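PDB 6FWY: B-type Cna protein from Enterococcus faecium, which is of unknown function but, as the thioester domain of a cell-wall-attached surface protein, probably helps the bacterium attach covalently to its targets. Local coordinates for residues 77-82 / 244-249; 42-47 / 258-263; 161-166 / 175-180; 202-207 / 217-222. All blocks are in the same frame, centred on the assembly; numbering follows the deposited sequence.

Overall arrangement
Contacts 1 and 2 lie nearer the middle of the elongated chain, contacts 3 and 4 farther out, about 27 and 29 Å from its centre. Contacts 1 and 2, centres about 10 Å apart, are joined through neighbouring strands, 231-250 of contact 1 and 258-277 of contact 2: Thr244 OG1 and Thr263 OG1 sit 2.7 Å apart, and Phe82 packs on Met261. Contacts 3 and 4, centres about 9 Å apart, lie in one five-stranded sheet through adjacent strands 172-181 and 218-225. Contacts 1 and 3 are about 34 Å apart by centres, about 15 Å by nearest atoms. In sequence, contacts 3 and 4 fall within the excursion spanned by contacts 1 and 2; the domain has a slipknot topology.

Contact 1: residues 77-82 / 244-249; sequences EFYRMF and TNPFTF
Phe78 and Tyr79 bring helix 77-82 against Pro246, the residue of strand 244-249 that takes most of this helix-on-sheet packing in the thioester domain. The helix runs across the strand at 116°, with 7.9 Å between the axes. Phe78 meets the proline through its backbone, its C atom 4.3 Å from Pro246 CG; the phenyl ring leads away toward Leu113 of helix 99-113 and Met53. Tyr79 comes closer. Its backbone N lies 3.7 Å from Pro246 CG, and its CB is 4.0 Å from the same ring carbon. With CG anti to the backbone N (chi1 172°), the tyrosine ring starts off beside Pro246 and presents its edge: CD1 is near Pro246 CD, and CE1 lies 4.1 Å from the carbonyl oxygen of Thr244. Met81 packs on Val109 and also sets its CE 3.7 Å above one face of the Phe82 ring, toward the rim. Phe82 closes the apolar patch, sharing Met261 of the neighbouring strand with Pro246, and its CE2 ends 4.2 Å from Pro246 CB.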
loop_
_atom_site.group_PDB
_atom_site.type_symbol
_atom_site.label_atom_id
_atom_site.label_comp_id
_atom_site.label_asym_id
_atom_site.label_seq_id
_atom_site.Cartn_x
_atom_site.Cartn_y
_atom_site.Cartn_z
ATOM N N GLU A 77 -6.121 3.399 -7.867
ATOM C CA GLU A 77 -5.767 3.138 -9.270
ATOM C C GLU A 77 -4.247 3.009 -9.412
ATOM O O GLU A 77 -3.766 2.074 -10.036
ATOM C CB GLU A 77 -6.314 4.231 -10.211
ATOM C CG GLU A 77 -7.838 4.376 -10.186
ATOM C CD GLU A 77 -8.360 5.388 -11.209
ATOM O OE1 GLU A 77 -7.686 6.420 -11.442
ATOM O OE2 GLU A 77 -9.449 5.152 -11.805
ATOM N N PHE A 78 -3.505 3.942 -8.824
ATOM C CA PHE A 78 -2.042 3.883 -8.832
ATOM C C PHE A 78 -1.510 2.675 -8.041
ATOM O O PHE A 78 -0.554 2.046 -8.469
ATOM C CB PHE A 78 -1.416 5.202 -8.342
ATOM C CG PHE A 78 -1.338 6.274 -9.405
ATOM C CD1 PHE A 78 -0.343 6.230 -10.377
ATOM C CD2 PHE A 78 -2.281 7.294 -9.466
ATOM C CE1 PHE A 78 -0.292 7.189 -11.397
ATOM C CE2 PHE A 78 -2.227 8.258 -10.493
ATOM C CZ PHE A 78 -1.222 8.222 -11.439
ATOM N N TYR A 79 -2.128 2.338 -6.914
ATOM C CA TYR A 79 -1.772 1.114 -6.182
ATOM C C TYR A 79 -1.839 -0.079 -7.104
ATOM O O TYR A 79 -0.882 -0.821 -7.215
ATOM C CB TYR A 79 -2.698 0.891 -4.974
ATOM C CG TYR A 79 -2.494 -0.448 -4.299
ATOM C CD1 TYR A 79 -1.392 -0.683 -3.467
ATOM C CD2 TYR A 79 -3.402 -1.489 -4.490
ATOM C CE1 TYR A 79 -1.203 -1.922 -2.856
ATOM C CE2 TYR A 79 -3.235 -2.725 -3.899
ATOM C CZ TYR A 79 -2.134 -2.940 -3.082
ATOM O OH TYR A 79 -1.971 -4.150 -2.489
ATOM N N ARG A 80 -2.974 -0.235 -7.783
ATOM C CA ARG A 80 -3.174 -1.358 -8.685
ATOM C C ARG A 80 -2.248 -1.344 -9.894
ATOM O O ARG A 80 -1.845 -2.405 -10.352
ATOM C CB ARG A 80 -4.639 -1.431 -9.119
ATOM C CG ARG A 80 -5.547 -1.956 -8.018
ATOM C CD ARG A 80 -6.923 -2.316 -8.539
ATOM N NE ARG A 80 -7.666 -1.135 -8.981
ATOM C CZ ARG A 80 -8.398 -0.330 -8.209
ATOM N NH1 ARG A 80 -8.538 -0.541 -6.891
ATOM N NH2 ARG A 80 -9.017 0.707 -8.787
ATOM N N MET A 81 -1.892 -0.162 -10.392
ATOM C CA MET A 81 -0.931 -0.070 -11.489
ATOM C C MET A 81 0.380 -0.754 -11.091
ATOM O O MET A 81 0.925 -1.532 -11.875
ATOM C CB MET A 81 -0.667 1.386 -11.887
ATOM C CG MET A 81 0.372 1.567 -12.996
ATOM S SD MET A 81 0.928 3.281 -13.134
ATOM C CE MET A 81 2.095 3.399 -11.753
ATOM N N PHE A 82 0.877 -0.451 -9.891
ATOM C CA PHE A 82 2.076 -1.100 -9.383
ATOM C C PHE A 82 1.881 -2.604 -9.196
ATOM O O PHE A 82 2.671 -3.374 -9.685
ATOM C CB PHE A 82 2.551 -0.459 -8.076
ATOM C CG PHE A 82 3.241 0.862 -8.264
ATOM C CD1 PHE A 82 4.579 0.915 -8.652
ATOM C CD2 PHE A 82 2.574 2.051 -8.033
ATOM C CE1 PHE A 82 5.232 2.139 -8.810
ATOM C CE2 PHE A 82 3.208 3.273 -8.201
ATOM C CZ PHE A 82 4.538 3.313 -8.588
ATOM N N THR A 244 2.912 -1.094 2.497
ATOM C CA THR A 244 3.577 -0.560 1.293
ATOM C C THR A 244 2.510 0.034 0.359
ATOM O O THR A 244 1.733 -0.700 -0.265
ATOM C CB THR A 244 4.465 -1.642 0.631
ATOM O OG1 THR A 244 5.458 -2.076 1.582
ATOM C CG2 THR A 244 5.207 -1.121 -0.584
ATOM N N ASN A 245 2.463 1.371 0.307
ATOM C CA ASN A 245 1.437 2.151 -0.433
ATOM C C ASN A 245 2.099 3.109 -1.442
ATOM O O ASN A 245 3.270 3.459 -1.283
ATOM C CB ASN A 245 0.602 3.003 0.548
ATOM C CG ASN A 245 -0.079 2.176 1.647
ATOM O OD1 ASN A 245 0.094 0.961 1.736
ATOM N ND2 ASN A 245 -0.844 2.836 2.474
ATOM N N PRO A 246 1.360 3.534 -2.478
ATOM C CA PRO A 246 1.933 4.463 -3.443
ATOM C C PRO A 246 1.857 5.894 -2.974
ATOM O O PRO A 246 0.815 6.319 -2.484
ATOM C CB PRO A 246 1.055 4.261 -4.692
ATOM C CG PRO A 246 -0.266 3.902 -4.133
ATOM C CD PRO A 246 0.027 3.069 -2.905
ATOM N N PHE A 247 2.944 6.637 -3.144
ATOM C CA PHE A 247 2.998 8.061 -2.791
ATOM C C PHE A 247 3.580 8.886 -3.935
ATOM O O PHE A 247 4.413 8.405 -4.701
ATOM C CB PHE A 247 3.803 8.267 -1.507
ATOM C CG PHE A 247 3.209 7.576 -0.313
ATOM C CD1 PHE A 247 2.125 8.120 0.360
ATOM C CD2 PHE A 247 3.724 6.369 0.118
ATOM C CE1 PHE A 247 1.568 7.471 1.448
ATOM C CE2 PHE A 247 3.194 5.711 1.238
ATOM C CZ PHE A 247 2.110 6.264 1.905
ATOM N N THR A 248 3.122 10.127 -4.039
ATOM C CA THR A 248 3.580 11.042 -5.074
ATOM C C THR A 248 4.505 12.078 -4.477
ATOM O O THR A 248 4.327 12.499 -3.319
ATOM C CB THR A 248 2.410 11.788 -5.730
ATOM O OG1 THR A 248 1.745 12.574 -4.729
ATOM C CG2 THR A 248 1.429 10.795 -6.361
ATOM N N PHE A 249 5.476 12.495 -5.285
ATOM C CA PHE A 249 6.480 13.462 -4.899
ATOM C C PHE A 249 6.604 14.636 -5.870
ATOM O O PHE A 249 6.401 14.489 -7.072
ATOM C CB PHE A 249 7.818 12.757 -4.711
ATOM C CG PHE A 249 7.799 11.781 -3.574
ATOM C CD1 PHE A 249 7.960 12.198 -2.256
ATOM C CD2 PHE A 249 7.515 10.448 -3.822
ATOM C CE1 PHE A 249 7.915 11.301 -1.220
ATOM C CE2 PHE A 249 7.439 9.540 -2.770
ATOM C CZ PHE A 249 7.650 9.974 -1.467
#

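Contact 2: residues 42-47 / 258-263; sequences FKDSHG and AVVMIT
Phe42 and Ala258 make the close end of this contact. The phenyl ring turns its edge to the methyl group, which lies near the ring plane with CE2 and CZ both 3.9 Å from Ala258 CB. Phe42 holds CG between its backbone N and carbonyl carbon (chi1 64°), and from there the ring reaches across to strand 258-263. Two residues on, Asp44 crosses Val260 at about a right angle, its OD2 3.9 Å from Val260 CG2, the methyl anti to the valine backbone N. Phe14 of strand 11-21 packs on Asp44, Ala258 and Val260, its ring at about 90° to that of Phe42. No hydrogen bond joins the two segments. Their axes approach to 8.3 Å at 42°. Strand 49-52 lies between them in the order of the curled antiparallel sheet, Gly50 bonding to Phe42 and Tyr51 to Val259. Toward the turn the packing thins. Ile262 CG1 is 4.3 Å from Asp44 OD2, and the side chain of His46 comes no nearer than 5.7 Å to the strand. Here the chain reverses in an exposed type I turn, closed by Gly47 N to Asp44 O at 3.0 Å. Asp44 OD1 is turned to this loop, accepting the backbone N of Asn48 and, weakly, that of His46 at 3.1 Å.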
loop_
_atom_site.group_PDB
_atom_site.type_symbol
_atom_site.label_atom_id
_atom_site.label_comp_id
_atom_site.label_asym_id
_atom_site.label_seq_id
_atom_site.Cartn_x
_atom_site.Cartn_y
_atom_site.Cartn_z
ATOM N N PHE A 42 13.678 4.889 -13.811
ATOM C CA PHE A 42 14.291 5.271 -12.551
ATOM C C PHE A 42 13.685 4.520 -11.352
ATOM O O PHE A 42 12.567 3.983 -11.427
ATOM C CB PHE A 42 14.217 6.786 -12.338
ATOM C CG PHE A 42 12.818 7.327 -12.215
ATOM C CD1 PHE A 42 12.064 7.625 -13.362
ATOM C CD2 PHE A 42 12.239 7.545 -10.962
ATOM C CE1 PHE A 42 10.792 8.138 -13.249
ATOM C CE2 PHE A 42 10.955 8.059 -10.844
ATOM C CZ PHE A 42 10.232 8.352 -11.988
ATOM N N LYS A 43 14.471 4.507 -10.258
ATOM C CA LYS A 43 14.131 3.862 -9.010
ATOM C C LYS A 43 14.354 4.855 -7.884
ATOM O O LYS A 43 15.194 5.755 -8.003
ATOM C CB LYS A 43 15.096 2.707 -8.711
ATOM C CG LYS A 43 15.050 1.525 -9.661
ATOM C CD LYS A 43 16.229 0.579 -9.407
ATOM C CE LYS A 43 15.804 -0.886 -9.387
ATOM N NZ LYS A 43 16.896 -1.760 -8.842
ATOM N N ASP A 44 13.664 4.655 -6.762
ATOM C CA ASP A 44 13.965 5.426 -5.566
ATOM C C ASP A 44 15.215 4.811 -4.904
ATOM O O ASP A 44 15.714 3.783 -5.368
ATOM C CB ASP A 44 12.732 5.569 -4.658
ATOM C CG ASP A 44 12.486 4.345 -3.742
ATOM O OD1 ASP A 44 13.067 3.250 -3.966
ATOM O OD2 ASP A 44 11.692 4.495 -2.778
ATOM N N SER A 45 15.727 5.433 -3.850
ATOM C CA SER A 45 16.986 4.978 -3.239
ATOM C C SER A 45 16.899 3.643 -2.470
ATOM O O SER A 45 17.929 3.098 -2.073
ATOM C CB SER A 45 17.548 6.055 -2.329
ATOM O OG SER A 45 16.645 6.321 -1.297
ATOM N N HIS A 46 15.691 3.132 -2.242
ATOM C CA HIS A 46 15.508 1.768 -1.697
ATOM C C HIS A 46 15.320 0.697 -2.808
ATOM O O HIS A 46 14.988 -0.448 -2.519
ATOM C CB HIS A 46 14.296 1.714 -0.755
ATOM C CG HIS A 46 14.304 2.727 0.347
ATOM N ND1 HIS A 46 13.405 3.779 0.400
ATOM C CD2 HIS A 46 15.055 2.813 1.476
ATOM C CE1 HIS A 46 13.616 4.474 1.510
ATOM N NE2 HIS A 46 14.612 3.913 2.174
ATOM N N GLY A 47 15.515 1.067 -4.070
ATOM C CA GLY A 47 15.445 0.114 -5.173
ATOM C C GLY A 47 14.055 -0.194 -5.723
ATOM O O GLY A 47 13.888 -1.160 -6.474
ATOM N N ALA A 258 6.605 12.346 -9.459
ATOM C CA ALA A 258 6.822 10.906 -9.522
ATOM C C ALA A 258 6.046 10.156 -8.438
ATOM O O ALA A 258 5.852 10.643 -7.336
ATOM C CB ALA A 258 8.307 10.592 -9.454
ATOM N N VAL A 259 5.604 8.956 -8.790
ATOM C CA VAL A 259 4.873 8.078 -7.886
ATOM C C VAL A 259 5.709 6.818 -7.676
ATOM O O VAL A 259 6.362 6.337 -8.590
ATOM C CB VAL A 259 3.435 7.747 -8.410
ATOM C CG1 VAL A 259 3.477 6.969 -9.744
ATOM C CG2 VAL A 259 2.632 6.999 -7.346
ATOM N N VAL A 260 5.685 6.300 -6.456
ATOM C CA VAL A 260 6.539 5.167 -6.051
ATOM C C VAL A 260 5.930 4.482 -4.827
ATOM O O VAL A 260 5.304 5.128 -4.003
ATOM C CB VAL A 260 8.013 5.603 -5.783
ATOM C CG1 VAL A 260 8.113 6.625 -4.681
ATOM C CG2 VAL A 260 8.913 4.415 -5.476
ATOM N N MET A 261 6.093 3.163 -4.751
ATOM C CA MET A 261 5.644 2.375 -3.622
ATOM C C MET A 261 6.645 2.552 -2.490
ATOM O O MET A 261 7.831 2.352 -2.683
ATOM C CB MET A 261 5.538 0.899 -4.003
ATOM C CG MET A 261 4.453 0.625 -5.046
ATOM S SD MET A 261 2.756 0.875 -4.486
ATOM C CE MET A 261 2.458 -0.699 -3.698
ATOM N N ILE A 262 6.148 2.966 -1.331
ATOM C CA ILE A 262 6.976 3.112 -0.133
ATOM C C ILE A 262 6.407 2.321 1.038
ATOM O O ILE A 262 5.214 2.399 1.335
ATOM C CB ILE A 262 7.152 4.595 0.248
ATOM C CG1 ILE A 262 7.870 5.317 -0.901
ATOM C CG2 ILE A 262 7.931 4.737 1.559
ATOM C CD1 ILE A 262 7.984 6.799 -0.724
ATOM N N THR A 263 7.291 1.576 1.694
ATOM C CA THR A 263 6.975 0.861 2.927
ATOM C C THR A 263 6.975 1.896 4.056
ATOM O O THR A 263 7.946 2.603 4.250
ATOM C CB THR A 263 7.994 -0.280 3.169
ATOM O OG1 THR A 263 7.946 -1.170 2.047
ATOM C CG2 THR A 263 7.701 -1.078 4.448
#

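Contact 3: residues 161-166 / 175-180; sequences ITASKT and FTYKTA
Tyr177 holds CG anti to its carbonyl carbon (chi1 -61°), while Ile161 carries CG2 anti to its backbone N; the two groups cross at a slant, with Ile161 CG2 3.8 Å from Tyr177 CB. The tyrosine ring goes on past Ala163, whose CB lies 3.7 Å from Tyr177 CE2. Farther along the same face Thr166 CG2 approaches Phe175 CD1 to 3.5 Å. Ile161, Phe175 and Tyr177 are buried here; Ala163 and Thr166 stay exposed. Tyr177 reaches Leu273 and Ala275 of strand 258-277 and meets the Phe235 ring edge-to-face. The hairpin 159-169/172-181 lies at one edge of the five-stranded sheet, which packs here on the other sheet, consistent with a beta-sandwich. Thr162 and Lys178 form a hydrogen-bonded antiparallel pair, Lys178 N to Thr162 O at 2.7 Å. A water donates to Lys178 O and is hydrogen-bonded to Thr162 OG1. The register slips by one at a classic beta bulge, where Ser164 and Lys165 both face Thr176. Ser164 N gives a nearly straight bond (172°) to Thr176 O at 3.0 Å, and Ser164 OG adds a weak one to the same oxygen. Thr176 N returns a bond to Lys165 O, 2.9 Å. On the other face the extended Lys165 lies beside Thr176, pointing the same way, with CG 3.8 Å from Thr176 CB; Thr176 OG1 is hydrogen-bonded to Thr221 OG1.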
loop_
_atom_site.group_PDB
_atom_site.type_symbol
_atom_site.label_atom_id
_atom_site.label_comp_id
_atom_site.label_asym_id
_atom_site.label_seq_id
_atom_site.Cartn_x
_atom_site.Cartn_y
_atom_site.Cartn_z
ATOM N N ILE A 161 -10.105 -7.875 16.350
ATOM C CA ILE A 161 -10.009 -8.656 17.568
ATOM C C ILE A 161 -11.389 -9.245 17.793
ATOM O O ILE A 161 -12.355 -8.514 17.865
ATOM C CB ILE A 161 -9.576 -7.777 18.761
ATOM C CG1 ILE A 161 -8.173 -7.217 18.509
ATOM C CG2 ILE A 161 -9.650 -8.567 20.069
ATOM C CD1 ILE A 161 -7.671 -6.243 19.525
ATOM N N THR A 162 -11.464 -10.565 17.913
ATOM C CA THR A 162 -12.732 -11.285 18.029
ATOM C C THR A 162 -12.692 -12.268 19.205
ATOM O O THR A 162 -11.760 -13.056 19.322
ATOM C CB THR A 162 -13.029 -12.047 16.717
ATOM O OG1 THR A 162 -12.796 -11.170 15.607
ATOM C CG2 THR A 162 -14.479 -12.547 16.663
ATOM N N ALA A 163 -13.694 -12.201 20.072
ATOM C CA ALA A 163 -13.832 -13.111 21.212
ATOM C C ALA A 163 -14.074 -14.500 20.657
ATOM O O ALA A 163 -14.894 -14.666 19.753
ATOM C CB ALA A 163 -14.993 -12.693 22.099
ATOM N N SER A 164 -13.323 -15.476 21.163
ATOM C CA SER A 164 -13.441 -16.876 20.733
ATOM C C SER A 164 -14.078 -17.761 21.795
ATOM O O SER A 164 -14.906 -18.615 21.466
ATOM C CB SER A 164 -12.071 -17.425 20.326
ATOM O OG SER A 164 -11.120 -17.212 21.355
ATOM N N LYS A 165 -13.694 -17.580 23.056
ATOM C CA LYS A 165 -14.239 -18.382 24.158
ATOM C C LYS A 165 -14.042 -17.717 25.507
ATOM O O LYS A 165 -13.217 -16.819 25.649
ATOM C CB LYS A 165 -13.602 -19.774 24.182
ATOM C CG LYS A 165 -12.098 -19.754 24.406
ATOM C CD LYS A 165 -11.461 -21.132 24.259
ATOM C CE LYS A 165 -9.950 -20.976 24.124
ATOM N NZ LYS A 165 -9.226 -22.259 23.960
ATOM N N THR A 166 -14.815 -18.167 26.489
ATOM C CA THR A 166 -14.744 -17.711 27.868
ATOM C C THR A 166 -14.780 -18.940 28.759
ATOM O O THR A 166 -15.425 -19.925 28.414
ATOM C CB THR A 166 -15.936 -16.794 28.239
ATOM O OG1 THR A 166 -17.161 -17.543 28.184
ATOM C CG2 THR A 166 -16.051 -15.606 27.272
ATOM N N PHE A 175 -11.137 -14.732 29.384
ATOM C CA PHE A 175 -11.735 -14.306 28.120
ATOM C C PHE A 175 -10.656 -14.359 27.042
ATOM O O PHE A 175 -9.685 -13.603 27.089
ATOM C CB PHE A 175 -12.292 -12.881 28.239
ATOM C CG PHE A 175 -13.290 -12.717 29.345
ATOM C CD1 PHE A 175 -14.640 -12.974 29.122
ATOM C CD2 PHE A 175 -12.875 -12.339 30.618
ATOM C CE1 PHE A 175 -15.562 -12.839 30.151
ATOM C CE2 PHE A 175 -13.782 -12.198 31.654
ATOM C CZ PHE A 175 -15.127 -12.447 31.436
ATOM N N THR A 176 -10.808 -15.266 26.086
ATOM C CA THR A 176 -9.848 -15.420 24.995
ATOM C C THR A 176 -10.352 -14.707 23.741
ATOM O O THR A 176 -11.534 -14.740 23.438
ATOM C CB THR A 176 -9.545 -16.907 24.732
ATOM O OG1 THR A 176 -9.087 -17.495 25.952
ATOM C CG2 THR A 176 -8.472 -17.090 23.645
ATOM N N TYR A 177 -9.433 -14.057 23.030
ATOM C CA TYR A 177 -9.717 -13.294 21.807
ATOM C C TYR A 177 -8.731 -13.684 20.705
ATOM O O TYR A 177 -7.585 -13.974 20.994
ATOM C CB TYR A 177 -9.605 -11.789 22.077
ATOM C CG TYR A 177 -10.563 -11.280 23.115
ATOM C CD1 TYR A 177 -10.236 -11.359 24.476
ATOM C CD2 TYR A 177 -11.795 -10.730 22.760
ATOM C CE1 TYR A 177 -11.103 -10.896 25.446
ATOM C CE2 TYR A 177 -12.682 -10.268 23.729
ATOM C CZ TYR A 177 -12.331 -10.355 25.075
ATOM O OH TYR A 177 -13.180 -9.907 26.061
ATOM N N LYS A 178 -9.193 -13.735 19.460
ATOM C CA LYS A 178 -8.330 -13.913 18.276
ATOM C C LYS A 178 -8.039 -12.580 17.583
ATOM O O LYS A 178 -8.959 -11.813 17.335
ATOM C CB LYS A 178 -8.981 -14.874 17.270
ATOM C CG LYS A 178 -8.890 -16.308 17.751
ATOM C CD LYS A 178 -9.743 -17.283 16.989
ATOM C CE LYS A 178 -9.557 -18.630 17.658
ATOM N NZ LYS A 178 -10.521 -19.669 17.189
ATOM N N THR A 179 -6.770 -12.338 17.270
ATOM C CA THR A 179 -6.354 -11.195 16.462
ATOM C C THR A 179 -6.192 -11.652 15.015
ATOM O O THR A 179 -5.830 -12.809 14.767
ATOM C CB THR A 179 -5.020 -10.577 16.910
ATOM O OG1 THR A 179 -3.974 -11.532 16.759
ATOM C CG2 THR A 179 -5.090 -10.111 18.345
ATOM N N ALA A 180 -6.452 -10.740 14.076
ATOM C CA ALA A 180 -6.269 -11.012 12.658
ATOM C C ALA A 180 -5.905 -9.749 11.884
ATOM O O ALA A 180 -6.412 -8.669 12.171
ATOM C CB ALA A 180 -7.521 -11.654 12.062
HETATM O O HOH W 1 -10.235 -11.399 14.838
#

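Contact 4: residues 202-207 / 217-222; sequences YDADGK and NSSFTI
Tyr202 and Thr221 pair through two short backbone bonds, Tyr202 N to Thr221 O and Thr221 N to Tyr202 O, each 2.8 Å. Close beside them Phe220 CB sits 3.3 Å from Tyr202 O. The remaining contacts are light: the methyl of Ala204 touches two serine hydroxyls, its CB 3.6 Å from Ser219 OG and 3.7 Å from Ser218 OG. The pairing adds strand 200-203 to strand 218-225 in the five-stranded antiparallel sheet, and strand 208-209 follows as its outermost member. Between strands 200-203 and 208-209 the chain turns back in a type I turn, Gly206 N bonding to Asp203 O, with Asp203 N bonded to Lys207 O at 2.8 Å. The Asp203 carboxylate steadies this turn from within: OD1 takes Lys207 N at 3.0 Å, met from above the carboxylate plane, and more weakly Asp205 N. Farther out, Tyr202 makes a cation-pi contact with Lys223, while Phe220, with CG between its backbone N and carbonyl carbon (chi1 63°), leads its ring away toward Tyr177 and Phe235. At the start of strand 218-225, Asn217 (phi 57°) and Ser218 face Thr179 in a G1 beta bulge, and Thr179 OG1 accepts Ser218 N.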
loop_
_atom_site.group_PDB
_atom_site.type_symbol
_atom_site.label_atom_id
_atom_site.label_comp_id
_atom_site.label_asym_id
_atom_site.label_seq_id
_atom_site.Cartn_x
_atom_site.Cartn_y
_atom_site.Cartn_z
ATOM N N TYR A 202 -2.588 -12.745 29.054
ATOM C CA TYR A 202 -1.671 -13.803 28.610
ATOM C C TYR A 202 -1.666 -13.968 27.094
ATOM O O TYR A 202 -2.706 -13.817 26.453
ATOM C CB TYR A 202 -2.013 -15.143 29.299
ATOM C CG TYR A 202 -1.789 -15.112 30.798
ATOM C CD1 TYR A 202 -2.747 -14.593 31.636
ATOM C CD2 TYR A 202 -0.606 -15.574 31.362
ATOM C CE1 TYR A 202 -2.552 -14.520 33.012
ATOM C CE2 TYR A 202 -0.403 -15.538 32.752
ATOM C CZ TYR A 202 -1.378 -14.974 33.563
ATOM O OH TYR A 202 -1.241 -14.913 34.921
ATOM N N ASP A 203 -0.495 -14.253 26.513
ATOM C CA ASP A 203 -0.371 -14.557 25.075
ATOM C C ASP A 203 -0.860 -15.980 24.786
ATOM O O ASP A 203 -1.290 -16.690 25.698
ATOM C CB ASP A 203 1.055 -14.281 24.538
ATOM C CG ASP A 203 2.133 -15.233 25.105
ATOM O OD1 ASP A 203 1.833 -16.343 25.599
ATOM O OD2 ASP A 203 3.318 -14.862 25.033
ATOM N N ALA A 204 -0.786 -16.388 23.522
ATOM C CA ALA A 204 -1.266 -17.705 23.075
ATOM C C ALA A 204 -0.509 -18.882 23.663
ATOM O O ALA A 204 -1.043 -19.983 23.688
ATOM C CB ALA A 204 -1.206 -17.786 21.546
ATOM N N ASP A 205 0.735 -18.654 24.096
ATOM C CA ASP A 205 1.580 -19.694 24.710
ATOM C C ASP A 205 1.376 -19.787 26.232
ATOM O O ASP A 205 2.045 -20.588 26.891
ATOM C CB ASP A 205 3.054 -19.431 24.410
ATOM C CG ASP A 205 3.328 -19.197 22.910
ATOM O OD1 ASP A 205 2.578 -19.740 22.056
ATOM O OD2 ASP A 205 4.277 -18.450 22.562
ATOM N N GLY A 206 0.478 -18.970 26.793
ATOM C CA GLY A 206 0.209 -18.964 28.240
ATOM C C GLY A 206 1.151 -18.114 29.079
ATOM O O GLY A 206 1.128 -18.196 30.289
ATOM N N LYS A 207 1.949 -17.280 28.431
ATOM C CA LYS A 207 2.921 -16.415 29.098
ATOM C C LYS A 207 2.322 -15.021 29.271
ATOM O O LYS A 207 1.654 -14.495 28.366
ATOM C CB LYS A 207 4.217 -16.351 28.271
ATOM C CG LYS A 207 4.776 -17.699 27.825
ATOM C CD LYS A 207 5.052 -18.638 28.998
ATOM C CE LYS A 207 5.260 -20.060 28.507
ATOM N NZ LYS A 207 5.760 -20.962 29.577
ATOM N N ASN A 217 -2.734 -12.153 14.123
ATOM C CA ASN A 217 -2.946 -13.532 13.657
ATOM C C ASN A 217 -2.526 -14.536 14.738
ATOM O O ASN A 217 -1.757 -15.475 14.507
ATOM C CB ASN A 217 -2.258 -13.764 12.309
ATOM C CG ASN A 217 -2.740 -12.776 11.248
ATOM O OD1 ASN A 217 -3.933 -12.600 11.078
ATOM N ND2 ASN A 217 -1.824 -12.102 10.578
ATOM N N SER A 218 -3.054 -14.298 15.930
ATOM C CA SER A 218 -2.711 -15.048 17.128
ATOM C C SER A 218 -3.902 -15.004 18.083
ATOM O O SER A 218 -5.035 -14.795 17.658
ATOM C CB SER A 218 -1.456 -14.427 17.769
ATOM O OG SER A 218 -0.964 -15.236 18.824
ATOM N N SER A 219 -3.663 -15.223 19.367
ATOM C CA SER A 219 -4.693 -15.008 20.366
ATOM C C SER A 219 -4.101 -14.527 21.668
ATOM O O SER A 219 -2.901 -14.589 21.870
ATOM C CB SER A 219 -5.528 -16.270 20.569
ATOM O OG SER A 219 -4.724 -17.403 20.735
ATOM N N PHE A 220 -4.957 -13.994 22.522
ATOM C CA PHE A 220 -4.592 -13.652 23.880
ATOM C C PHE A 220 -5.773 -13.893 24.795
ATOM O O PHE A 220 -6.889 -14.059 24.344
ATOM C CB PHE A 220 -4.088 -12.201 23.995
ATOM C CG PHE A 220 -5.104 -11.175 23.656
ATOM C CD1 PHE A 220 -5.979 -10.696 24.625
ATOM C CD2 PHE A 220 -5.196 -10.680 22.374
ATOM C CE1 PHE A 220 -6.962 -9.778 24.299
ATOM C CE2 PHE A 220 -6.135 -9.722 22.041
ATOM C CZ PHE A 220 -7.038 -9.282 23.007
ATOM N N THR A 221 -5.501 -13.896 26.094
ATOM C CA THR A 221 -6.505 -14.147 27.120
ATOM C C THR A 221 -6.418 -13.065 28.194
ATOM O O THR A 221 -5.335 -12.743 28.659
ATOM C CB THR A 221 -6.347 -15.567 27.683
ATOM O OG1 THR A 221 -6.616 -16.510 26.644
ATOM C CG2 THR A 221 -7.314 -15.831 28.825
ATOM N N ILE A 222 -7.565 -12.488 28.539
ATOM C CA ILE A 222 -7.709 -11.581 29.666
ATOM C C ILE A 222 -8.250 -12.398 30.838
ATOM O O ILE A 222 -9.166 -13.201 30.662
ATOM C CB ILE A 222 -8.656 -10.395 29.340
ATOM C CG1 ILE A 222 -8.038 -9.539 28.239
ATOM C CG2 ILE A 222 -8.910 -9.532 30.579
ATOM C CD1 ILE A 222 -8.911 -8.428 27.722
#